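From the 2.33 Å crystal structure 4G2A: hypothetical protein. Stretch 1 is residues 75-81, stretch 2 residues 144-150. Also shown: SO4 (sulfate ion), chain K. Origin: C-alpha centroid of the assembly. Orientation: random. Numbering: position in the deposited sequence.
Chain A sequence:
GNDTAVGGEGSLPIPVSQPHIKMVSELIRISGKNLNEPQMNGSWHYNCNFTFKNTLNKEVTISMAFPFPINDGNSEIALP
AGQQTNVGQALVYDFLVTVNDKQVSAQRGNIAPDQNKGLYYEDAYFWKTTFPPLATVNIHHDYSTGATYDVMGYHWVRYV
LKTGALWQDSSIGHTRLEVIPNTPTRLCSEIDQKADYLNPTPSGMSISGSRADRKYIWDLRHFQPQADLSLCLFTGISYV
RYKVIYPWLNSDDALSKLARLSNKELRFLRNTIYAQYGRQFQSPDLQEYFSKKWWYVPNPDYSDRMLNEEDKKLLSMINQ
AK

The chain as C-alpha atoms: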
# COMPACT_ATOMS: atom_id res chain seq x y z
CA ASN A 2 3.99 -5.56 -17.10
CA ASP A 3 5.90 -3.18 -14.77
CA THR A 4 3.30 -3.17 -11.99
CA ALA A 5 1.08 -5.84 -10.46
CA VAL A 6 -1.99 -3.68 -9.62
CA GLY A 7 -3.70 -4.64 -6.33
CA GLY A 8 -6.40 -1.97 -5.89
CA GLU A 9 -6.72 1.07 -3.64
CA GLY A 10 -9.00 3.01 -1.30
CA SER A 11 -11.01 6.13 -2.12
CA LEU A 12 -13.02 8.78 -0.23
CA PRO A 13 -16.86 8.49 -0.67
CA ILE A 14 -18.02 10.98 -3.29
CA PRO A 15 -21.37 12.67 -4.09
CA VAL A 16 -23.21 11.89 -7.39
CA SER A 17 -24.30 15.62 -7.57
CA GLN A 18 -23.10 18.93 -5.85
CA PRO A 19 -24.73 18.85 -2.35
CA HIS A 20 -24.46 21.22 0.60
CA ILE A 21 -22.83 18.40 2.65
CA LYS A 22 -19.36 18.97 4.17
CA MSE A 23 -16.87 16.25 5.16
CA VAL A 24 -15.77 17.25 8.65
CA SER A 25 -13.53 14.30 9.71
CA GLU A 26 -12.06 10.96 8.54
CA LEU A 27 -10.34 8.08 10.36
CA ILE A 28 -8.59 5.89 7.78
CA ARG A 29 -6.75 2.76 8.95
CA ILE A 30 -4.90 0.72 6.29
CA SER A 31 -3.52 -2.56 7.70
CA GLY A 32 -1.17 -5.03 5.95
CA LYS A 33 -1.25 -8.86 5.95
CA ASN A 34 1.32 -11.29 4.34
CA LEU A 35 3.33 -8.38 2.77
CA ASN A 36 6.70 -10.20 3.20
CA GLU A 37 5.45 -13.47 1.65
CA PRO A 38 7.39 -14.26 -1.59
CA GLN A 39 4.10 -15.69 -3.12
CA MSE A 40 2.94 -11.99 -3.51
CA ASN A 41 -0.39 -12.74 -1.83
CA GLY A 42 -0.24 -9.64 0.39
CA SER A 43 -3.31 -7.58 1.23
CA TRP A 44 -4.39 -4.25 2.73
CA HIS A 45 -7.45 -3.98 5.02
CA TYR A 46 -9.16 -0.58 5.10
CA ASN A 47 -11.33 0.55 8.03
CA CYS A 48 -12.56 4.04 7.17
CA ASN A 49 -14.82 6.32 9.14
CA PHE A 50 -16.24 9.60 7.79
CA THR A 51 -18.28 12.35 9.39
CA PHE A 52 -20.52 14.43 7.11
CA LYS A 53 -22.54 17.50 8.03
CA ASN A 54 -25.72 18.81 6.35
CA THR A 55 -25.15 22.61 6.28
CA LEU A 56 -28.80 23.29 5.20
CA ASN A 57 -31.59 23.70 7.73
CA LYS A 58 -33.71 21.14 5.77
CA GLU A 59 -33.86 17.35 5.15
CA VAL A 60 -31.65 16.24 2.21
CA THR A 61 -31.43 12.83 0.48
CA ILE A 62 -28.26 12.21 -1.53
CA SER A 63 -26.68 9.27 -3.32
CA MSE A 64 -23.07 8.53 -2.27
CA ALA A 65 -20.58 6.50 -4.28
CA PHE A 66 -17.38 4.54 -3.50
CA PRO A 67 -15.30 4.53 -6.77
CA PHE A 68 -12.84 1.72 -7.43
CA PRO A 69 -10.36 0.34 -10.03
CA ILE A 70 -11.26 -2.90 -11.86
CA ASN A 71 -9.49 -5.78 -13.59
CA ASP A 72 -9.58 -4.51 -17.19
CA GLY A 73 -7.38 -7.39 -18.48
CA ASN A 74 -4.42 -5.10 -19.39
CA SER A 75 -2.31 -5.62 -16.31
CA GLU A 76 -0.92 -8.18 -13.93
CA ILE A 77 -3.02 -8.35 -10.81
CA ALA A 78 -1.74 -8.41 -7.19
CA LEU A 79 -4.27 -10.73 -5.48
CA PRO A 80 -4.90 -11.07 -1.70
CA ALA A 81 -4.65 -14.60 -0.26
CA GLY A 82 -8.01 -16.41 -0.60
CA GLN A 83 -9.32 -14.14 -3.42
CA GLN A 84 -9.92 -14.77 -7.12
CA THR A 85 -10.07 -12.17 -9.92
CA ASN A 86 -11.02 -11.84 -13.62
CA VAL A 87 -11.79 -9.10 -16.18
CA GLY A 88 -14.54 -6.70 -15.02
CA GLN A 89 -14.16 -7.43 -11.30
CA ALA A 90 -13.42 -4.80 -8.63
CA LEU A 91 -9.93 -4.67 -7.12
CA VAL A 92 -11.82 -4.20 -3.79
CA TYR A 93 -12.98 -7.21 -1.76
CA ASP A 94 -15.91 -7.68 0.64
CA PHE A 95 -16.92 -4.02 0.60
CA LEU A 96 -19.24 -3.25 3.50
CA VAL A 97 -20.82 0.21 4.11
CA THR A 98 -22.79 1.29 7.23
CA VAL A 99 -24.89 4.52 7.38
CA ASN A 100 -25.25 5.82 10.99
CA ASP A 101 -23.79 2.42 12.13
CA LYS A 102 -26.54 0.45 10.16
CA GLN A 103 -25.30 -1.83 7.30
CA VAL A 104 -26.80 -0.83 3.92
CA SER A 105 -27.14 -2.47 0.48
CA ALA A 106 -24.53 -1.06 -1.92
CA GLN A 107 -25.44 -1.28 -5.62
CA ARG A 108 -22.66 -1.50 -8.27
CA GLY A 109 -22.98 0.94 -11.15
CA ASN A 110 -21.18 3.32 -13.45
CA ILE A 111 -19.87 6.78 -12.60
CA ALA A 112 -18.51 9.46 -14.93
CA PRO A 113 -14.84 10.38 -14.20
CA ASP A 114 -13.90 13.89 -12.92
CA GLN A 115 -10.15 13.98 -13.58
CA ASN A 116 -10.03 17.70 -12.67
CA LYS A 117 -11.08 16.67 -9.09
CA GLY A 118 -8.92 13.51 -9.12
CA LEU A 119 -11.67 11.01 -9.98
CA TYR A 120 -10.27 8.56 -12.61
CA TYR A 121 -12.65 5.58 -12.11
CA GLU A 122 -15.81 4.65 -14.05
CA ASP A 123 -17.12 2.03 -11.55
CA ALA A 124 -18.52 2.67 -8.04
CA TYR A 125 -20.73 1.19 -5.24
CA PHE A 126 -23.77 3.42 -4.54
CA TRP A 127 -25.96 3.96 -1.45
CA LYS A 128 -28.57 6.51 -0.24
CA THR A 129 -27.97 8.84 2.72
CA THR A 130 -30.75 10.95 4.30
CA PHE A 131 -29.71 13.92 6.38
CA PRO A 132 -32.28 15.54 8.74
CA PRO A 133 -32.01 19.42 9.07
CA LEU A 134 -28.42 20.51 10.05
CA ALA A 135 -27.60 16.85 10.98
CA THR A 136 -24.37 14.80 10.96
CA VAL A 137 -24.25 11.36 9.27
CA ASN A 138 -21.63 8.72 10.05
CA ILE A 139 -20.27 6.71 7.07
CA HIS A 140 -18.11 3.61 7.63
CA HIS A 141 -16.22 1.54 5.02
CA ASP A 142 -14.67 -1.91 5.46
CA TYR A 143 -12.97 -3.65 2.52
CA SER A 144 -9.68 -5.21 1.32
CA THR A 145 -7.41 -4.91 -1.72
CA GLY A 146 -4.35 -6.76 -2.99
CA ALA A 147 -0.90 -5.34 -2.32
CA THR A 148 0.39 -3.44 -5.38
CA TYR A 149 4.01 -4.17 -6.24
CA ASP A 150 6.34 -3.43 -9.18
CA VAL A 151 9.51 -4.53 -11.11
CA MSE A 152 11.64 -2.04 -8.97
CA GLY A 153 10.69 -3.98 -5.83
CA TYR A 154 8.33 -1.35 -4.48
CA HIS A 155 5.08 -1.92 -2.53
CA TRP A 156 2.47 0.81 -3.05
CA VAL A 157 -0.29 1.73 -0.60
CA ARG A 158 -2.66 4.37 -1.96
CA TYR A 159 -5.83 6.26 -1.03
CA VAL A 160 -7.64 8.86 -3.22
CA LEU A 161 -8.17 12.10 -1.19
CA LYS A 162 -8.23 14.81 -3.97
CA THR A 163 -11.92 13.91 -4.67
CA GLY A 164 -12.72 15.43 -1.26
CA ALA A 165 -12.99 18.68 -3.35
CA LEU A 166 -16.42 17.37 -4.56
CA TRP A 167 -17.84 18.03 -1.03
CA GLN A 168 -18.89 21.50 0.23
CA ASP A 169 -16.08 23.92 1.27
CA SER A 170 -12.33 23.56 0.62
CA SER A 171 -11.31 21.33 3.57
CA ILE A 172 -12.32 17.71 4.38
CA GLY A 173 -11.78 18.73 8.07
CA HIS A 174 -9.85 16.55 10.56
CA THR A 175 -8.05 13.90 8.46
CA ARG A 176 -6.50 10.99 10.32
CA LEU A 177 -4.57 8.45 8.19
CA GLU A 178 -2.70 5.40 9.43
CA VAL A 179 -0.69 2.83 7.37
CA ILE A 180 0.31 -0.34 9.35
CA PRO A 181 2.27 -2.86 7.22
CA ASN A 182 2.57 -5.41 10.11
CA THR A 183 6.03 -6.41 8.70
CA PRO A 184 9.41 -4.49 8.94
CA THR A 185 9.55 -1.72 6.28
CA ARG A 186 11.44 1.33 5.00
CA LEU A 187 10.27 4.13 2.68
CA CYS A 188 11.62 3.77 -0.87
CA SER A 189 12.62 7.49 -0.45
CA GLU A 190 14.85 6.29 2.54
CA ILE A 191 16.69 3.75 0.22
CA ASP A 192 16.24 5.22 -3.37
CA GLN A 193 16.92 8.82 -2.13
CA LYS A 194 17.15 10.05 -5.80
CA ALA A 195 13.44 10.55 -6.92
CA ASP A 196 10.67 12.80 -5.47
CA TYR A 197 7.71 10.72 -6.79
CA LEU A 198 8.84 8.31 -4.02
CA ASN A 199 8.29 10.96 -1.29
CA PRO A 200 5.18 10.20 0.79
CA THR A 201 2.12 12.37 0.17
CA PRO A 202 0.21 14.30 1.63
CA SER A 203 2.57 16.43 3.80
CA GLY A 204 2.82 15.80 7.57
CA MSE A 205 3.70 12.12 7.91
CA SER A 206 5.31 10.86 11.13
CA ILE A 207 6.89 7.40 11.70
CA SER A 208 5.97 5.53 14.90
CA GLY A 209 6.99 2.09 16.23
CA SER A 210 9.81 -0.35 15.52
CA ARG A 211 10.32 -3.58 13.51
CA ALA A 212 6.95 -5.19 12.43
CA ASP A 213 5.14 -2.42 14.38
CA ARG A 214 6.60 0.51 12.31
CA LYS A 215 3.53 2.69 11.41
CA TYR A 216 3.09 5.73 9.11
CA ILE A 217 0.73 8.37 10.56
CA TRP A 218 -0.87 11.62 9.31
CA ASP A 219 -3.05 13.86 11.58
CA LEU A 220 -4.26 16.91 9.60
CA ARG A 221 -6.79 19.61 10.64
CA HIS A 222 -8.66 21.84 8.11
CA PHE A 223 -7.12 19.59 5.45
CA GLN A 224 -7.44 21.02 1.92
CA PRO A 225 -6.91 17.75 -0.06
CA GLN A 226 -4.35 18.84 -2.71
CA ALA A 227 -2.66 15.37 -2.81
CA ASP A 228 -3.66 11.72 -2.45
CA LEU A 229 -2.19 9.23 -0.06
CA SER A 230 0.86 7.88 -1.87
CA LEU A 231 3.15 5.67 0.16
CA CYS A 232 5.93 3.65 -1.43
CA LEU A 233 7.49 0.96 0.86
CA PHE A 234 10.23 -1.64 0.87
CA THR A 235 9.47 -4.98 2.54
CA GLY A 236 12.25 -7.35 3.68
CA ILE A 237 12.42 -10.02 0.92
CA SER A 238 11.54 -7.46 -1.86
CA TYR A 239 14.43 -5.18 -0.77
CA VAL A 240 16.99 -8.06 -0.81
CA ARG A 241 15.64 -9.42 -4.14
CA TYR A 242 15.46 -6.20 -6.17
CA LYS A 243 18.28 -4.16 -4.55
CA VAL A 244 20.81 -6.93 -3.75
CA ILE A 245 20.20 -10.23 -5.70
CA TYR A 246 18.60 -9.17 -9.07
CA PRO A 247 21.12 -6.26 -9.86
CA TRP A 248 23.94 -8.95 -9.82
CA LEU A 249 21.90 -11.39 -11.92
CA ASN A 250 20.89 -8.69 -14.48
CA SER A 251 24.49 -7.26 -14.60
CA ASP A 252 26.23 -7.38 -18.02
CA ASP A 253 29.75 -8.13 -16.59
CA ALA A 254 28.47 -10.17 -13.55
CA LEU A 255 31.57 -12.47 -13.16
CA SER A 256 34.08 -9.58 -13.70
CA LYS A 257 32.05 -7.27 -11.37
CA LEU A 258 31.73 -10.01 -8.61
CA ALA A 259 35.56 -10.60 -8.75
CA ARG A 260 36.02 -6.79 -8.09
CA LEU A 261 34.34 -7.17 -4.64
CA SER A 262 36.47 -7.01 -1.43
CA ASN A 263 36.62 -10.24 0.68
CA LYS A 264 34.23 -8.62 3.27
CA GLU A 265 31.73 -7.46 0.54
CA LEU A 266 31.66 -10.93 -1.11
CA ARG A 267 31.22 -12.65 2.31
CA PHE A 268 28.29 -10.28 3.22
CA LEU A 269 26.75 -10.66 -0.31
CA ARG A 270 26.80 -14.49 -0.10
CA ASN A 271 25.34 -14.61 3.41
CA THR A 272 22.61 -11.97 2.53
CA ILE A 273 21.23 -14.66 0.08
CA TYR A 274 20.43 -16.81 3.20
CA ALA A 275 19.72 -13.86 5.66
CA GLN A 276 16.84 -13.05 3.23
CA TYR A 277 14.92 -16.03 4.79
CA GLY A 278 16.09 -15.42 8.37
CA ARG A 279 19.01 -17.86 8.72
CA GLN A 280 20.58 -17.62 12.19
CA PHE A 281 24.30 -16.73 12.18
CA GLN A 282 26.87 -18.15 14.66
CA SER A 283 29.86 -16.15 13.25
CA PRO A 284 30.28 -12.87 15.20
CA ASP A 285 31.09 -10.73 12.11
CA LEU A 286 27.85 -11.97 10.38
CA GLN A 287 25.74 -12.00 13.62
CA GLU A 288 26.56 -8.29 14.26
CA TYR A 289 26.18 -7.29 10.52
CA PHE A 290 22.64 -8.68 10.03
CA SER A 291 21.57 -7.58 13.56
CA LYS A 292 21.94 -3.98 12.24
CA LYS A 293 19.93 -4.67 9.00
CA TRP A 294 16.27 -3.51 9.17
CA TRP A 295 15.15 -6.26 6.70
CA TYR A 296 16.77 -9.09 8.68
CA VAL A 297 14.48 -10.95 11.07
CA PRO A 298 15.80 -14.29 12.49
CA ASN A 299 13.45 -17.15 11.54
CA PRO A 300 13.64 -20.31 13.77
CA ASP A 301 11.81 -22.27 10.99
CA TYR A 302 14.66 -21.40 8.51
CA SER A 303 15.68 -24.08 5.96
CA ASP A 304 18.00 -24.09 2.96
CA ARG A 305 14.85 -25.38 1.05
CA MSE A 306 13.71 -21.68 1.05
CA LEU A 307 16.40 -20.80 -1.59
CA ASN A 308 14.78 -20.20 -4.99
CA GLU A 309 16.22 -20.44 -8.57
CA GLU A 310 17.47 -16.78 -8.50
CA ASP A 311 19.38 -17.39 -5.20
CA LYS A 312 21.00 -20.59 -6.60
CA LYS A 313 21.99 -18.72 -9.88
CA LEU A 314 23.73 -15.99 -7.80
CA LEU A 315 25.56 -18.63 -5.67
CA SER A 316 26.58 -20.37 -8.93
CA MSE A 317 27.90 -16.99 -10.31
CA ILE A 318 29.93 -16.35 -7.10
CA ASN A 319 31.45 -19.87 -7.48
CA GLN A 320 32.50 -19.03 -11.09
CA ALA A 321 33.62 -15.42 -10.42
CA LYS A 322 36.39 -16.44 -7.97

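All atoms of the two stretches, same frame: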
# COMPACT_ATOMS: atom_id res chain seq x y z
N SER A 75 -3.40 -5.54 -17.26
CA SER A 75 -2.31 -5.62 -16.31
C SER A 75 -2.31 -6.91 -15.51
O SER A 75 -3.31 -7.63 -15.43
CB SER A 75 -2.39 -4.42 -15.35
OG SER A 75 -1.17 -4.18 -14.66
N GLU A 76 -1.17 -7.14 -14.90
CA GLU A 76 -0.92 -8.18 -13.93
C GLU A 76 -1.65 -7.75 -12.69
O GLU A 76 -1.69 -6.55 -12.38
CB GLU A 76 0.58 -8.30 -13.70
CG GLU A 76 0.97 -9.47 -12.84
CD GLU A 76 2.45 -9.60 -12.53
OE1 GLU A 76 3.25 -8.83 -13.11
OE2 GLU A 76 2.81 -10.48 -11.73
N ILE A 77 -2.28 -8.68 -12.02
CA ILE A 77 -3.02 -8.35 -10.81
C ILE A 77 -2.25 -8.88 -9.60
O ILE A 77 -1.68 -9.98 -9.67
CB ILE A 77 -4.49 -8.90 -10.88
CG1 ILE A 77 -5.31 -8.29 -12.04
CG2 ILE A 77 -5.25 -8.77 -9.55
CD1 ILE A 77 -5.42 -6.72 -12.20
N ALA A 78 -2.22 -8.07 -8.52
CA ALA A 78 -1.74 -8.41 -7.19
C ALA A 78 -2.99 -8.83 -6.37
O ALA A 78 -3.84 -8.01 -6.01
CB ALA A 78 -1.01 -7.22 -6.55
N LEU A 79 -3.12 -10.12 -6.16
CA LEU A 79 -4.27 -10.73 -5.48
C LEU A 79 -4.05 -11.00 -4.00
O LEU A 79 -3.02 -11.56 -3.65
CB LEU A 79 -4.55 -12.08 -6.14
CG LEU A 79 -5.56 -12.16 -7.27
CD1 LEU A 79 -5.66 -13.60 -7.75
CD2 LEU A 79 -6.95 -11.72 -6.81
N PRO A 80 -5.04 -10.70 -3.13
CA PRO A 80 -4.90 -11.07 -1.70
C PRO A 80 -5.04 -12.58 -1.54
O PRO A 80 -5.65 -13.23 -2.40
CB PRO A 80 -6.08 -10.36 -1.02
CG PRO A 80 -6.66 -9.47 -2.04
CD PRO A 80 -6.34 -10.04 -3.37
N ALA A 81 -4.48 -13.16 -0.45
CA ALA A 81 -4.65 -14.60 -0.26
C ALA A 81 -6.14 -14.93 0.00
O ALA A 81 -6.83 -14.20 0.73
CB ALA A 81 -3.77 -15.10 0.89
N SER A 144 -11.07 -4.80 1.54
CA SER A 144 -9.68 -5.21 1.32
C SER A 144 -9.29 -5.01 -0.12
O SER A 144 -10.15 -4.92 -0.98
CB SER A 144 -9.49 -6.68 1.71
OG SER A 144 -9.70 -6.83 3.10
N THR A 145 -8.00 -4.98 -0.38
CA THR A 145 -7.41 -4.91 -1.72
C THR A 145 -6.21 -5.84 -1.71
O THR A 145 -5.82 -6.30 -0.63
CB THR A 145 -7.00 -3.46 -2.11
OG1 THR A 145 -5.89 -3.05 -1.32
CG2 THR A 145 -8.14 -2.45 -2.00
N GLY A 146 -5.61 -6.05 -2.87
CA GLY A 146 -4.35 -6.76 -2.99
C GLY A 146 -3.23 -5.77 -2.70
O GLY A 146 -3.49 -4.56 -2.49
N ALA A 147 -1.99 -6.25 -2.62
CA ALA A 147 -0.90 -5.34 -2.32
C ALA A 147 -0.07 -5.11 -3.57
O ALA A 147 0.71 -5.97 -3.99
CB ALA A 147 -0.06 -5.87 -1.17
N THR A 148 -0.29 -3.93 -4.18
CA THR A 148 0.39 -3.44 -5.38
C THR A 148 1.91 -3.55 -5.19
O THR A 148 2.46 -3.24 -4.13
CB THR A 148 -0.09 -1.99 -5.68
OG1 THR A 148 -1.46 -2.07 -6.01
CG2 THR A 148 0.60 -1.35 -6.88
N TYR A 149 2.58 -4.03 -6.24
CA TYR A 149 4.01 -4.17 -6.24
C TYR A 149 4.52 -4.01 -7.69
O TYR A 149 3.78 -4.22 -8.64
CB TYR A 149 4.45 -5.49 -5.56
CG TYR A 149 4.05 -6.75 -6.30
CD1 TYR A 149 2.83 -7.36 -6.07
CD2 TYR A 149 4.92 -7.34 -7.22
CE1 TYR A 149 2.46 -8.52 -6.76
CE2 TYR A 149 4.56 -8.49 -7.91
CZ TYR A 149 3.33 -9.09 -7.66
OH TYR A 149 2.99 -10.23 -8.33
N ASP A 150 5.79 -3.63 -7.84
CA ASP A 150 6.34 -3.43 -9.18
C ASP A 150 7.73 -4.05 -9.36
O ASP A 150 8.33 -4.56 -8.40
CB ASP A 150 6.35 -1.93 -9.54
CG ASP A 150 7.11 -1.04 -8.59
OD1 ASP A 150 8.18 -1.48 -8.08
OD2 ASP A 150 6.73 0.13 -8.46
S SO4 K . 2.07 -1.69 -16.70
O1 SO4 K . 1.84 -2.83 -15.80
O2 SO4 K . 2.89 -2.11 -17.84
O3 SO4 K . 0.77 -1.20 -17.19
O4 SO4 K . 2.75 -0.63 -15.95
O HOH W 1 0.48 -11.09 -8.59
O HOH W 2 -1.26 -9.03 -3.32

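Two segments that lie far apart in the sequence meet here over a modest area, 277 Å² counting both sides, and no clear direct hydrogen bond joins them. Close packing, a CA-H...O contact and two bridging waters do the work instead. The end-to-end directions of the touching parts differ by 129°.

Ser75 lies beyond the contact. Its OG is 3.5 Å from O1 of the sulfate ion, probably acquired from the crystallisation liquor, and 3.3 Å from the backbone O of Glu76; both bonds would be weak, and they would draw on the same proton.

With Glu76 the contact begins. Its CA-to-CB bond points toward stretch 2, and chi1 and chi2, both t, extend the chain until OE2 lies 3.4 Å from OH of Tyr149. Glu76 is partly exposed, and its long side chain spans the distance to the tyrosine hydroxyl.

The CA-to-CB bond of Ile77 points away from the other stretch, and its contribution comes through the backbone. Water 1 donates to Ile77 O at 2.7 Å and also hydrogen-bonds to Tyr149 OH, again at 2.7 Å, so it links a main-chain carbonyl to the end of a side chain. Tyr149 suits this role: its CA-to-CB bond points sideways, but with chi1 in p its ring comes nearer to stretch 1 and carries the hydroxyl to the water.

Ala78 is the centre of the packing, with 74 Å² covered by the other stretch. Its CB points toward stretch 2, lying 3.3 Å from Ala147 O and 3.7 Å from Tyr149 CE1, an apolar contact with the ring. A methyl group fits this buried, narrow space. The carbonyl of Ala78 meets Gly146: Ala78 O is 3.3 Å from Gly146 CA, with an angle of 175° at the hydrogen, a nearly linear CA-H...O contact. Glycine makes this approach possible, since an ideal CB on Gly146 would lie only 1.8 Å from Ala78 O, a clash.

The CA-to-CB bond of Leu79 also points away, leaving its backbone to face the partner. Water 2 accepts from Ala147 N at 3.0 Å and makes a weak bond to Leu79 O at 3.1 Å, giving the buried amide of Ala147 a partner.

Pro80 closes the contact. Its ring packs on the backbone, with CG 3.6 Å from Thr145 O and 3.7 Å from Gly146 N. The compact, buried ring covers this peptide, while the CA-to-CB bond of Thr145 points away and its OG1 donates to Gly146 O at 3.1 Å.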